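Local atomic coordinates of glycerol Dehydrogenase (Unidentified, PDB entry 5XN8), a protein that catalyses the NAD-dependent oxidation of glycerol to dihydroxyacetone, as an oxidoreductase of the iron-containing alcohol dehydrogenase family. Residues V4-G9 with F245-L250. Numbering follows the deposited sequence.
Sequences VIQSPG and FESSGL
The backbone N of Q6 donates an almost straight hydrogen bond to OG of S247, 3.0 Å long with an N-H...O angle of 175°. The side chain of S247 already points at the strand, and with OG anti to its own carbonyl carbon (chi1 -64°) the hydroxyl meets the N-H of Q6; OG also lies 3.6 Å from CA of I5. CB of S247 packs alongside CG1 of I5 at 3.9 Å. One residue earlier, E246 extends its chain across that of Q6 at about a right angle, and the carboxylate and amide planes are turned 60° apart, with NE2 of Q6 3.4 Å from OE1 of E246. The buried carboxylate is gripped from elsewhere: the backbone N of A126 binds OE2 and ND2 of N146 binds OE1. OE1 of Q6 accepts from NZ of K10 of a second subunit, and NE2 makes a weak hydrogen bond to OD1 of N146. E246 packs against S125, which probably binds NAD(+), so the contact borders the likely cofactor site. Strand 3-6 thus rests on the C-terminal part of helix 228-247, with helix 197-223 packing against I5 and S247, and V4, I5 and Q6 pair antiparallel with a strand of the second subunit, forming a ladder across the interface.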
loop_
_atom_site.group_PDB
_atom_site.type_symbol
_atom_site.label_atom_id
_atom_site.label_comp_id
_atom_site.label_asym_id
_atom_site.label_seq_id
_atom_site.Cartn_x
_atom_site.Cartn_y
_atom_site.Cartn_z
ATOM N N VAL A 4 -14.867 -9.919 33.127
ATOM C CA VAL A 4 -14.004 -9.968 34.308
ATOM C C VAL A 4 -12.557 -10.099 33.890
ATOM O O VAL A 4 -12.245 -10.810 32.943
ATOM C CB VAL A 4 -14.368 -11.124 35.271
ATOM C CG1 VAL A 4 -13.623 -10.977 36.600
ATOM C CG2 VAL A 4 -15.877 -11.162 35.523
ATOM N N ILE A 5 -11.688 -9.382 34.598
ATOM C CA ILE A 5 -10.236 -9.538 34.484
ATOM C C ILE A 5 -9.667 -9.560 35.902
ATOM O O ILE A 5 -10.100 -8.783 36.758
ATOM C CB ILE A 5 -9.599 -8.404 33.628
ATOM C CG1 ILE A 5 -8.085 -8.599 33.486
ATOM C CG2 ILE A 5 -9.890 -7.018 34.205
ATOM C CD1 ILE A 5 -7.450 -7.692 32.454
ATOM N N GLN A 6 -8.726 -10.469 36.164
ATOM C CA GLN A 6 -8.012 -10.474 37.443
ATOM C C GLN A 6 -6.512 -10.411 37.229
ATOM O O GLN A 6 -6.012 -10.665 36.134
ATOM C CB GLN A 6 -8.437 -11.640 38.353
ATOM C CG GLN A 6 -8.250 -13.055 37.817
ATOM C CD GLN A 6 -8.795 -14.095 38.788
ATOM O OE1 GLN A 6 -10.018 -14.200 39.002
ATOM N NE2 GLN A 6 -7.895 -14.846 39.412
ATOM N N SER A 7 -5.806 -10.011 38.277
ATOM C CA SER A 7 -4.378 -9.761 38.199
ATOM C C SER A 7 -3.728 -9.934 39.567
ATOM O O SER A 7 -4.399 -9.771 40.592
ATOM C CB SER A 7 -4.134 -8.334 37.682
ATOM O OG SER A 7 -2.758 -8.086 37.408
ATOM N N PRO A 8 -2.426 -10.285 39.597
ATOM C CA PRO A 8 -1.692 -10.128 40.851
ATOM C C PRO A 8 -1.557 -8.644 41.186
ATOM O O PRO A 8 -1.415 -7.830 40.272
ATOM C CB PRO A 8 -0.316 -10.723 40.523
ATOM C CG PRO A 8 -0.187 -10.557 39.052
ATOM C CD PRO A 8 -1.564 -10.838 38.538
ATOM N N GLY A 9 -1.612 -8.308 42.470
ATOM C CA GLY A 9 -1.500 -6.920 42.946
ATOM C C GLY A 9 -0.341 -6.135 42.351
ATOM O O GLY A 9 -0.532 -5.005 41.909
ATOM N N PHE A 245 -4.297 -16.200 29.642
ATOM C CA PHE A 245 -4.981 -17.500 29.777
ATOM C C PHE A 245 -6.081 -17.470 30.848
ATOM O O PHE A 245 -7.159 -18.047 30.651
ATOM C CB PHE A 245 -3.974 -18.660 29.968
ATOM C CG PHE A 245 -3.711 -19.052 31.407
ATOM C CD1 PHE A 245 -4.575 -19.908 32.078
ATOM C CD2 PHE A 245 -2.577 -18.596 32.074
ATOM C CE1 PHE A 245 -4.331 -20.280 33.395
ATOM C CE2 PHE A 245 -2.331 -18.957 33.389
ATOM C CZ PHE A 245 -3.206 -19.802 34.056
ATOM N N GLU A 246 -5.810 -16.795 31.965
ATOM C CA GLU A 246 -6.714 -16.809 33.113
ATOM C C GLU A 246 -7.953 -15.943 32.911
ATOM O O GLU A 246 -9.047 -16.329 33.336
ATOM C CB GLU A 246 -5.974 -16.366 34.379
ATOM C CG GLU A 246 -6.779 -16.540 35.661
ATOM C CD GLU A 246 -5.972 -16.216 36.898
ATOM O OE1 GLU A 246 -5.457 -15.075 37.000
ATOM O OE2 GLU A 246 -5.854 -17.107 37.773
ATOM N N SER A 247 -7.771 -14.771 32.292
ATOM C CA SER A 247 -8.844 -13.791 32.103
ATOM C C SER A 247 -9.382 -13.673 30.669
ATOM O O SER A 247 -10.386 -12.985 30.447
ATOM C CB SER A 247 -8.377 -12.416 32.594
ATOM O OG SER A 247 -8.124 -12.442 33.990
ATOM N N SER A 248 -8.733 -14.316 29.697
ATOM C CA SER A 248 -9.280 -14.397 28.333
ATOM C C SER A 248 -9.757 -15.821 28.029
ATOM O O SER A 248 -10.878 -15.997 27.559
ATOM C CB SER A 248 -8.261 -13.893 27.304
ATOM O OG SER A 248 -8.880 -13.082 26.316
ATOM N N GLY A 249 -8.915 -16.826 28.289
ATOM C CA GLY A 249 -9.329 -18.244 28.261
ATOM C C GLY A 249 -8.343 -19.238 27.634
ATOM O O GLY A 249 -7.530 -18.859 26.772
ATOM N N LEU A 250 -8.442 -20.502 28.079
ATOM C CA LEU A 250 -7.802 -21.660 27.451
ATOM C C LEU A 250 -8.781 -22.350 26.500
ATOM O O LEU A 250 -9.993 -22.231 26.653
ATOM C CB LEU A 250 -7.402 -22.707 28.502
ATOM C CG LEU A 250 -6.477 -22.295 29.640
ATOM C CD1 LEU A 250 -6.470 -23.371 30.717
ATOM C CD2 LEU A 250 -5.071 -22.064 29.120
#